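Local coordinates for uncharacterized IolB-like protein (Salmonella typhimurium LT2, PDB 2QJV) that probably acts as a sugar isomerase, perhaps on glucuronate, and binds nickel ions in a cupin fold of the KduI/IolB family, at residues 53-61 with 71-79; 83-93 with 112-123. The protein carries 2 engineered substitutions. All coordinates share one frame; numbering follows the deposited sequence.

How the interactions relate
Interactions 1 and 2 lie in series along the chain, the first closing before the second opens, with centres about 16 Å apart. They share the six-stranded antiparallel sheet through neighbouring strands 49-55 and 86-89, the latter pairing with outermost strand 119-121; strand 60-61 belongs to a separate small sheet, and 71-79 is mostly loop. Leu53 and Leu55 of interaction 1 are probably hydrogen-bonded to Val87 and Tyr85 of interaction 2, and Gly73 packs on Tyr85. Interaction 1 thus folds a loop near one end of the strands, while 83-93 with 112-123 finishes the sheet and leads to a nickel at His91 and His92. A separate nickel is held by His171, His173, Glu186 and His229.

Interaction 1. Residues 53-61 with 71-79; sequences LVLVAGLAS and RIGQRMSPF
Arg75 takes hold of the Val56 carbonyl side-on: NE reaches Val56 O at 2.9 Å, and NH2 adds a longer, more bent bond to the same oxygen. The oxygen lies in the guanidinium plane, while both nitrogens approach it from one face of the carbonyl. Beyond this grip NH1 forms a salt bridge with Glu157 and a hydrogen bond to Ile82 O. Pro78 CB rests on Val56 CG1 at this buried end. Gly58 N bonds to Arg75 O at 2.9 Å, and a water links Gly58 O, Gln74 N and Arg75 O. Further along, Ala60 and Ile72 form a single antiparallel hydrogen-bonded bridge, and Arg71 joins Ile72 opposite Ala60 in a G1 beta bulge. Next to it Arg71 N gives a nearly straight bond to Ser61 OG (171°), a hydroxyl also bonded to Glu100. Gly73 is pinched here, with Leu59 CD2 3.3 Å from Gly73 C and Leu55 CD2 3.8 Å from Gly73 CA. The solvent side is looser. There one of the two Arg71 conformers bends at chi3 (63°), which brings its guanidinium under Leu59 CD1, a contact that is therefore doubtful. Selenomethionine Met76 curls back, its SE 3.9 Å from Gly58 CA.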
loop_
_atom_site.group_PDB
_atom_site.type_symbol
_atom_site.label_atom_id
_atom_site.label_comp_id
_atom_site.label_asym_id
_atom_site.label_seq_id
_atom_site.Cartn_x
_atom_site.Cartn_y
_atom_site.Cartn_z
ATOM N N LEU A 53 20.242 7.563 -30.175
ATOM C CA LEU A 53 21.386 7.229 -29.347
ATOM C C LEU A 53 21.915 8.528 -28.839
ATOM O O LEU A 53 22.401 9.338 -29.635
ATOM C CB LEU A 53 22.467 6.551 -30.170
ATOM C CG LEU A 53 22.368 5.044 -30.496
ATOM C CD1 LEU A 53 20.954 4.613 -30.758
ATOM C CD2 LEU A 53 23.319 4.711 -31.659
ATOM N N VAL A 54 21.811 8.756 -27.547
ATOM C CA VAL A 54 22.288 9.996 -26.930
ATOM C C VAL A 54 23.560 9.685 -26.128
ATOM O O VAL A 54 23.569 8.788 -25.262
ATOM C CB VAL A 54 21.232 10.673 -26.053
ATOM C CG1 VAL A 54 21.830 11.975 -25.405
ATOM C CG2 VAL A 54 19.930 10.969 -26.857
ATOM N N LEU A 55 24.653 10.383 -26.481
ATOM C CA LEU A 55 25.927 10.272 -25.737
ATOM C C LEU A 55 25.840 11.242 -24.555
ATOM O O LEU A 55 26.038 12.463 -24.688
ATOM C CB LEU A 55 27.156 10.523 -26.632
ATOM C CG LEU A 55 27.566 9.447 -27.670
ATOM C CD1 LEU A 55 26.488 9.126 -28.706
ATOM C CD2 LEU A 55 28.876 9.848 -28.411
ATOM N N VAL A 56 25.435 10.692 -23.419
ATOM C CA VAL A 56 25.231 11.471 -22.193
ATOM C C VAL A 56 26.601 11.987 -21.662
ATOM O O VAL A 56 26.735 13.118 -21.191
ATOM C CB VAL A 56 24.435 10.687 -21.077
ATOM C CG1 VAL A 56 24.279 11.605 -19.823
ATOM C CG2 VAL A 56 23.056 10.093 -21.577
ATOM N N ALA A 57 27.602 11.129 -21.770
ATOM C CA ALA A 57 28.973 11.404 -21.361
ATOM C C ALA A 57 29.919 10.417 -22.067
ATOM O O ALA A 57 29.639 9.210 -22.176
ATOM C CB ALA A 57 29.117 11.312 -19.862
ATOM N N GLY A 58 31.026 10.939 -22.578
ATOM C CA GLY A 58 32.008 10.115 -23.225
ATOM C C GLY A 58 31.916 10.060 -24.731
ATOM O O GLY A 58 31.056 10.677 -25.358
ATOM N N LEU A 59 32.864 9.328 -25.298
ATOM C CA LEU A 59 33.051 9.262 -26.743
ATOM C C LEU A 59 32.760 7.869 -27.269
ATOM O O LEU A 59 33.086 6.886 -26.613
ATOM C CB LEU A 59 34.491 9.683 -27.079
ATOM C CG LEU A 59 35.013 11.011 -26.536
ATOM C CD1 LEU A 59 36.433 11.205 -27.044
ATOM C CD2 LEU A 59 34.138 12.208 -26.907
ATOM N N ALA A 60 32.130 7.809 -28.442
ATOM C CA ALA A 60 31.697 6.566 -29.059
ATOM C C ALA A 60 31.839 6.611 -30.584
ATOM O O ALA A 60 31.826 7.677 -31.177
ATOM C CB ALA A 60 30.212 6.261 -28.677
ATOM N N SER A 61 32.014 5.445 -31.186
ATOM C CA SER A 61 31.936 5.269 -32.622
ATOM C C SER A 61 30.639 4.479 -32.899
ATOM O O SER A 61 30.243 3.627 -32.097
ATOM C CB SER A 61 33.164 4.560 -33.176
ATOM O OG SER A 61 34.300 5.373 -32.997
ATOM N N ARG A 71 34.460 8.330 -33.104
ATOM C CA ARG A 71 34.777 9.142 -31.915
ATOM C C ARG A 71 33.932 10.402 -31.800
ATOM O O ARG A 71 34.460 11.509 -31.675
ATOM C CB ARG A 71 36.265 9.540 -31.902
ATOM C CG ARG A 71 37.198 8.508 -31.340
ATOM C CD ARG A 71 38.625 9.036 -31.314
ATOM N NE ARG A 71 38.815 10.200 -30.446
ATOM C CZ ARG A 71 39.185 10.175 -29.164
ATOM N NH1 ARG A 71 39.436 9.043 -28.501
ATOM N NH2 ARG A 71 39.324 11.328 -28.536
ATOM N N ILE A 72 32.620 10.241 -31.886
ATOM C CA ILE A 72 31.710 11.386 -31.733
ATOM C C ILE A 72 31.495 11.578 -30.223
ATOM O O ILE A 72 31.830 10.713 -29.400
ATOM C CB ILE A 72 30.395 11.256 -32.578
ATOM C CG1 ILE A 72 29.666 9.920 -32.283
ATOM C CG2 ILE A 72 30.741 11.445 -34.057
ATOM C CD1 ILE A 72 28.184 9.817 -32.726
ATOM N N GLY A 73 30.969 12.730 -29.859
ATOM C CA GLY A 73 30.809 13.098 -28.465
ATOM C C GLY A 73 31.791 14.223 -28.183
ATOM O O GLY A 73 32.548 14.640 -29.060
ATOM N N GLN A 74 31.760 14.719 -26.962
ATOM C CA GLN A 74 32.670 15.752 -26.502
ATOM C C GLN A 74 32.694 15.790 -24.972
ATOM O O GLN A 74 33.734 15.591 -24.350
ATOM C CB GLN A 74 32.262 17.110 -27.073
ATOM C CG GLN A 74 33.208 18.247 -26.784
ATOM C CD GLN A 74 32.632 19.563 -27.294
ATOM O OE1 GLN A 74 31.584 19.613 -27.989
ATOM N NE2 GLN A 74 33.267 20.624 -26.913
ATOM N N ARG A 75 31.558 16.093 -24.367
ATOM C CA ARG A 75 31.491 16.206 -22.909
ATOM C C ARG A 75 31.753 14.857 -22.219
ATOM O O ARG A 75 31.312 13.785 -22.679
ATOM C CB ARG A 75 30.142 16.793 -22.479
ATOM C CG ARG A 75 28.941 15.870 -22.563
ATOM C CD ARG A 75 27.646 16.658 -22.502
ATOM N NE ARG A 75 26.532 15.743 -22.301
ATOM C CZ ARG A 75 25.246 16.048 -22.390
ATOM N NH1 ARG A 75 24.854 17.251 -22.752
ATOM N NH2 ARG A 75 24.341 15.107 -22.145
HETATM N N MSE A 76 32.487 14.947 -21.123
HETATM C CA MSE A 76 32.813 13.813 -20.270
HETATM C C MSE A 76 31.876 13.742 -19.060
HETATM O O MSE A 76 31.990 12.840 -18.243
HETATM C CB MSE A 76 34.277 13.898 -19.866
HETATM C CG MSE A 76 35.220 13.953 -21.099
HETATM SE SE MSE A 76 34.995 12.436 -22.336
HETATM C CE MSE A 76 35.666 11.088 -21.197
ATOM N N SER A 77 30.935 14.688 -18.994
ATOM C CA SER A 77 29.893 14.756 -17.992
ATOM C C SER A 77 28.705 15.560 -18.548
ATOM O O SER A 77 28.906 16.584 -19.217
ATOM C CB SER A 77 30.364 15.441 -16.717
ATOM O OG SER A 77 29.247 15.667 -15.852
ATOM N N PRO A 78 27.474 15.156 -18.238
ATOM C CA PRO A 78 26.341 16.014 -18.681
ATOM C C PRO A 78 26.405 17.460 -18.079
ATOM O O PRO A 78 25.978 18.416 -18.713
ATOM C CB PRO A 78 25.101 15.200 -18.226
ATOM C CG PRO A 78 25.595 14.405 -17.074
ATOM C CD PRO A 78 26.976 13.973 -17.493
ATOM N N PHE A 79 27.082 17.602 -16.939
ATOM C CA PHE A 79 27.200 18.862 -16.204
ATOM C C PHE A 79 28.176 19.901 -16.815
ATOM O O PHE A 79 28.386 20.972 -16.250
ATOM C CB PHE A 79 27.462 18.561 -14.713
ATOM C CG PHE A 79 26.246 17.978 -14.049
ATOM C CD1 PHE A 79 25.145 18.802 -13.779
ATOM C CD2 PHE A 79 26.152 16.618 -13.779
ATOM C CE1 PHE A 79 23.970 18.277 -13.233
ATOM C CE2 PHE A 79 24.986 16.084 -13.220
ATOM C CZ PHE A 79 23.903 16.921 -12.948
HETATM O O HOH W 1 30.167 13.183 -25.054
#

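Interaction 2. Residues 83-93 with 112-123; sequences PAYSVYLPHHT and GFGELPVRLISP. With NI (nickel (II) ion), chain C.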
loop_
_atom_site.group_PDB
_atom_site.type_symbol
_atom_site.label_atom_id
_atom_site.label_comp_id
_atom_site.label_asym_id
_atom_site.label_seq_id
_atom_site.Cartn_x
_atom_site.Cartn_y
_atom_site.Cartn_z
ATOM N N PRO A 83 25.683 20.900 -25.530
ATOM C CA PRO A 83 24.826 19.860 -26.091
ATOM C C PRO A 83 25.499 18.494 -26.356
ATOM O O PRO A 83 26.682 18.429 -26.683
ATOM C CB PRO A 83 24.319 20.494 -27.403
ATOM C CG PRO A 83 24.445 21.960 -27.198
ATOM C CD PRO A 83 25.680 22.121 -26.372
ATOM N N ALA A 84 24.720 17.439 -26.159
ATOM C CA ALA A 84 25.143 16.080 -26.471
ATOM C C ALA A 84 25.237 15.886 -27.993
ATOM O O ALA A 84 24.632 16.640 -28.787
ATOM C CB ALA A 84 24.161 15.083 -25.903
ATOM N N TYR A 85 26.070 14.918 -28.371
ATOM C CA TYR A 85 26.017 14.311 -29.678
ATOM C C TYR A 85 25.007 13.152 -29.581
ATOM O O TYR A 85 24.961 12.428 -28.575
ATOM C CB TYR A 85 27.362 13.743 -30.142
ATOM C CG TYR A 85 28.342 14.775 -30.609
ATOM C CD1 TYR A 85 28.981 15.627 -29.703
ATOM C CD2 TYR A 85 28.677 14.874 -31.956
ATOM C CE1 TYR A 85 29.917 16.573 -30.149
ATOM C CE2 TYR A 85 29.611 15.785 -32.403
ATOM C CZ TYR A 85 30.228 16.638 -31.497
ATOM O OH TYR A 85 31.120 17.567 -31.977
ATOM N N SER A 86 24.236 12.970 -30.651
ATOM C CA SER A 86 23.270 11.900 -30.764
ATOM C C SER A 86 23.268 11.360 -32.193
ATOM O O SER A 86 23.708 12.029 -33.134
ATOM C CB SER A 86 21.843 12.379 -30.405
ATOM O OG SER A 86 21.859 13.040 -29.152
ATOM N N VAL A 87 22.783 10.131 -32.348
ATOM C CA VAL A 87 22.604 9.518 -33.668
ATOM C C VAL A 87 21.175 8.989 -33.783
ATOM O O VAL A 87 20.719 8.217 -32.914
ATOM C CB VAL A 87 23.590 8.377 -33.960
ATOM C CG1 VAL A 87 23.235 7.727 -35.343
ATOM C CG2 VAL A 87 25.017 8.906 -33.880
ATOM N N TYR A 88 20.468 9.466 -34.814
ATOM C CA TYR A 88 19.139 8.977 -35.143
ATOM C C TYR A 88 19.253 7.707 -36.006
ATOM O O TYR A 88 19.958 7.704 -37.019
ATOM C CB TYR A 88 18.268 10.051 -35.856
ATOM C CG TYR A 88 16.983 9.430 -36.363
ATOM C CD1 TYR A 88 15.898 9.214 -35.507
ATOM C CD2 TYR A 88 16.876 8.954 -37.680
ATOM C CE1 TYR A 88 14.750 8.592 -35.971
ATOM C CE2 TYR A 88 15.725 8.328 -38.140
ATOM C CZ TYR A 88 14.676 8.150 -37.280
ATOM O OH TYR A 88 13.544 7.518 -37.734
ATOM N N LEU A 89 18.547 6.642 -35.602
ATOM C CA LEU A 89 18.495 5.396 -36.343
ATOM C C LEU A 89 17.048 5.079 -36.697
ATOM O O LEU A 89 16.224 4.972 -35.805
ATOM C CB LEU A 89 19.061 4.205 -35.545
ATOM C CG LEU A 89 20.452 4.231 -34.967
ATOM C CD1 LEU A 89 20.693 2.943 -34.143
ATOM C CD2 LEU A 89 21.467 4.439 -36.125
ATOM N N PRO A 90 16.749 4.916 -37.995
ATOM C CA PRO A 90 15.395 4.496 -38.380
ATOM C C PRO A 90 15.222 3.032 -38.005
ATOM O O PRO A 90 16.179 2.367 -37.552
ATOM C CB PRO A 90 15.384 4.686 -39.890
ATOM C CG PRO A 90 16.802 4.467 -40.287
ATOM C CD PRO A 90 17.624 5.041 -39.167
ATOM N N HIS A 91 14.010 2.526 -38.133
ATOM C CA HIS A 91 13.775 1.117 -37.831
ATOM C C HIS A 91 14.419 0.230 -38.919
ATOM O O HIS A 91 14.869 0.724 -39.952
ATOM C CB HIS A 91 12.294 0.869 -37.636
ATOM C CG HIS A 91 11.555 0.779 -38.906
ATOM N ND1 HIS A 91 11.342 1.869 -39.724
ATOM C CD2 HIS A 91 11.067 -0.290 -39.558
ATOM C CE1 HIS A 91 10.709 1.471 -40.807
ATOM N NE2 HIS A 91 10.532 0.171 -40.726
ATOM N N HIS A 92 14.513 -1.069 -38.645
ATOM C CA HIS A 92 15.184 -2.056 -39.513
ATOM C C HIS A 92 16.667 -1.680 -39.700
ATOM O O HIS A 92 17.210 -1.876 -40.775
ATOM C CB HIS A 92 14.651 -2.209 -40.963
ATOM C CG HIS A 92 13.186 -2.447 -41.125
ATOM N ND1 HIS A 92 12.481 -3.423 -40.445
ATOM C CD2 HIS A 92 12.330 -1.922 -42.047
ATOM C CE1 HIS A 92 11.229 -3.411 -40.879
ATOM N NE2 HIS A 92 11.106 -2.495 -41.843
ATOM N N THR A 93 17.301 -1.123 -38.681
ATOM C CA THR A 93 18.696 -0.662 -38.787
ATOM C C THR A 93 19.548 -1.198 -37.636
ATOM O O THR A 93 19.547 -0.639 -36.542
ATOM C CB THR A 93 18.800 0.890 -38.848
ATOM O OG1 THR A 93 17.918 1.390 -39.860
ATOM C CG2 THR A 93 20.281 1.341 -39.153
ATOM N N GLY A 112 8.749 2.553 -35.036
ATOM C CA GLY A 112 9.248 3.035 -36.291
ATOM C C GLY A 112 8.522 2.431 -37.472
ATOM O O GLY A 112 8.233 1.248 -37.501
ATOM N N PHE A 113 8.254 3.271 -38.454
ATOM C CA PHE A 113 7.540 2.887 -39.668
ATOM C C PHE A 113 7.993 3.620 -40.927
ATOM O O PHE A 113 7.669 3.178 -42.014
ATOM C CB PHE A 113 6.025 3.112 -39.478
ATOM C CG PHE A 113 5.671 4.457 -38.878
ATOM C CD1 PHE A 113 5.563 5.585 -39.685
ATOM C CD2 PHE A 113 5.434 4.591 -37.519
ATOM C CE1 PHE A 113 5.253 6.817 -39.143
ATOM C CE2 PHE A 113 5.103 5.826 -36.965
ATOM C CZ PHE A 113 5.002 6.938 -37.793
ATOM N N GLY A 114 8.792 4.675 -40.797
ATOM C CA GLY A 114 9.145 5.512 -41.915
ATOM C C GLY A 114 10.405 5.116 -42.641
ATOM O O GLY A 114 10.960 4.050 -42.419
ATOM N N GLU A 115 10.909 6.031 -43.445
ATOM C CA GLU A 115 12.097 5.754 -44.252
ATOM C C GLU A 115 13.150 6.870 -44.196
ATOM O O GLU A 115 13.880 7.130 -45.159
ATOM C CB GLU A 115 11.636 5.458 -45.667
ATOM C CG GLU A 115 10.775 6.550 -46.301
ATOM C CD GLU A 115 10.191 6.098 -47.620
ATOM O OE1 GLU A 115 9.557 5.012 -47.640
ATOM O OE2 GLU A 115 10.351 6.837 -48.621
ATOM N N LEU A 116 13.240 7.502 -43.035
ATOM C CA LEU A 116 14.275 8.512 -42.794
ATOM C C LEU A 116 15.652 7.848 -42.781
ATOM O O LEU A 116 15.763 6.663 -42.436
ATOM C CB LEU A 116 14.027 9.227 -41.471
ATOM C CG LEU A 116 12.755 10.079 -41.407
ATOM C CD1 LEU A 116 12.501 10.504 -39.956
ATOM C CD2 LEU A 116 12.839 11.276 -42.375
ATOM N N PRO A 117 16.693 8.581 -43.210
ATOM C CA PRO A 117 18.011 7.982 -43.122
ATOM C C PRO A 117 18.641 8.098 -41.744
ATOM O O PRO A 117 18.189 8.893 -40.893
ATOM C CB PRO A 117 18.833 8.823 -44.122
ATOM C CG PRO A 117 18.228 10.170 -44.024
ATOM C CD PRO A 117 16.743 9.908 -43.851
ATOM N N VAL A 118 19.647 7.259 -41.512
ATOM C CA VAL A 118 20.494 7.399 -40.360
ATOM C C VAL A 118 21.081 8.834 -40.403
ATOM O O VAL A 118 21.481 9.307 -41.462
ATOM C CB VAL A 118 21.659 6.352 -40.400
ATOM C CG1 VAL A 118 22.785 6.684 -39.375
ATOM C CG2 VAL A 118 21.138 4.916 -40.237
ATOM N N ARG A 119 21.114 9.544 -39.283
ATOM C CA ARG A 119 21.766 10.858 -39.280
ATOM C C ARG A 119 22.382 11.217 -37.939
ATOM O O ARG A 119 21.890 10.826 -36.891
ATOM C CB ARG A 119 20.798 11.990 -39.708
ATOM C CG ARG A 119 19.764 12.425 -38.716
ATOM C CD ARG A 119 18.952 13.615 -39.218
ATOM N NE ARG A 119 18.117 14.202 -38.154
ATOM C CZ ARG A 119 16.940 13.749 -37.727
ATOM N NH1 ARG A 119 16.368 12.649 -38.229
ATOM N NH2 ARG A 119 16.326 14.410 -36.753
ATOM N N LEU A 120 23.459 11.987 -38.003
ATOM C CA LEU A 120 24.057 12.570 -36.848
ATOM C C LEU A 120 23.251 13.801 -36.417
ATOM O O LEU A 120 22.816 14.592 -37.247
ATOM C CB LEU A 120 25.488 13.045 -37.148
ATOM C CG LEU A 120 26.351 13.548 -35.977
ATOM C CD1 LEU A 120 26.631 12.439 -34.919
ATOM C CD2 LEU A 120 27.657 14.161 -36.498
ATOM N N ILE A 121 23.026 13.926 -35.116
ATOM C CA ILE A 121 22.470 15.156 -34.534
ATOM C C ILE A 121 23.614 15.701 -33.675
ATOM O O ILE A 121 23.779 15.348 -32.508
ATOM C CB ILE A 121 21.186 14.971 -33.698
ATOM C CG1 ILE A 121 20.101 14.184 -34.466
ATOM C CG2 ILE A 121 20.684 16.382 -33.218
ATOM C CD1 ILE A 121 18.945 13.693 -33.590
ATOM N N SER A 122 24.421 16.559 -34.280
ATOM C CA SER A 122 25.549 17.155 -33.593
ATOM C C SER A 122 25.084 18.362 -32.758
ATOM O O SER A 122 23.943 18.801 -32.894
ATOM C CB SER A 122 26.610 17.576 -34.604
ATOM O OG SER A 122 26.277 18.765 -35.271
ATOM N N PRO A 123 25.951 18.879 -31.865
ATOM C CA PRO A 123 25.590 20.068 -31.085
ATOM C C PRO A 123 25.018 21.231 -31.917
ATOM O O PRO A 123 24.123 21.927 -31.451
ATOM C CB PRO A 123 26.927 20.458 -30.428
ATOM C CG PRO A 123 27.570 19.169 -30.203
ATOM C CD PRO A 123 27.256 18.352 -31.446
HETATM NI NI NI C . 9.512 -1.349 -42.202
HETATM O O HOH W 2 22.359 15.579 -29.950
HETATM O O HOH W 3 12.060 6.776 -40.295
HETATM O O HOH W 4 10.052 -0.031 -44.192
HETATM O O HOH W 5 8.378 -2.483 -40.909
#
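Pro123 pushes its CD into the face of the Tyr85 ring, 3.4 Å from the centroid and only 10° off the normal, a CH-pi contact set over the ring centre. Leu120 CD1 approaches the same ring at its edge, and Pro83 CB backs onto Pro123 CB. Nearby, a water donates to Ala84 O and Ile121 O and accepts from Ser86 OG, joining the two segments where the strand pair begins. Strands 86-89 and 119-121 run antiparallel, closing the six-stranded cupin sheet on one side: Ser86 with Ile121 and Tyr88 with Arg119 are hydrogen-bonded pairs, and Val87 with Leu120 is the non-hydrogen-bonded pair between them. Val87 spreads its two methyls, CG1 meeting Val118 CG1 and CG2 meeting Leu120 CD1 at 4.0 Å. On the face of Tyr88 and Arg119, the Tyr88 ring crosses Leu116 at about a right angle, CE2 lying 3.8 Å from Leu116 CB, with Pro117 O at the ring edge. With CG opposite the backbone N (chi1 171°), the phenol passes Leu116 and reaches Glu50, to which its OH is hydrogen-bonded; a water ties OH to Leu116 N. Arg119 lays one guanidinium face over Tyr88 CB while NH1 bonds to Leu149 O. Val118 CG2 sits 3.7 Å from Pro90 CD, in the corner that this atom makes with Thr93 CG2. Pro90 CG in turn presses on Leu116 O at 3.2 Å. At the far end the His91 ring fits into the bend of 112-114: Gly112 O lies over one face, offset toward the rim, and Gly114 O meets the edge 3.1 Å from CE1. His91 NE2 binds the nickel ion at 2.4 Å; His92 NE2, from a ring that does not touch 112-123, binds it at 2.0 Å, and two waters are also bound.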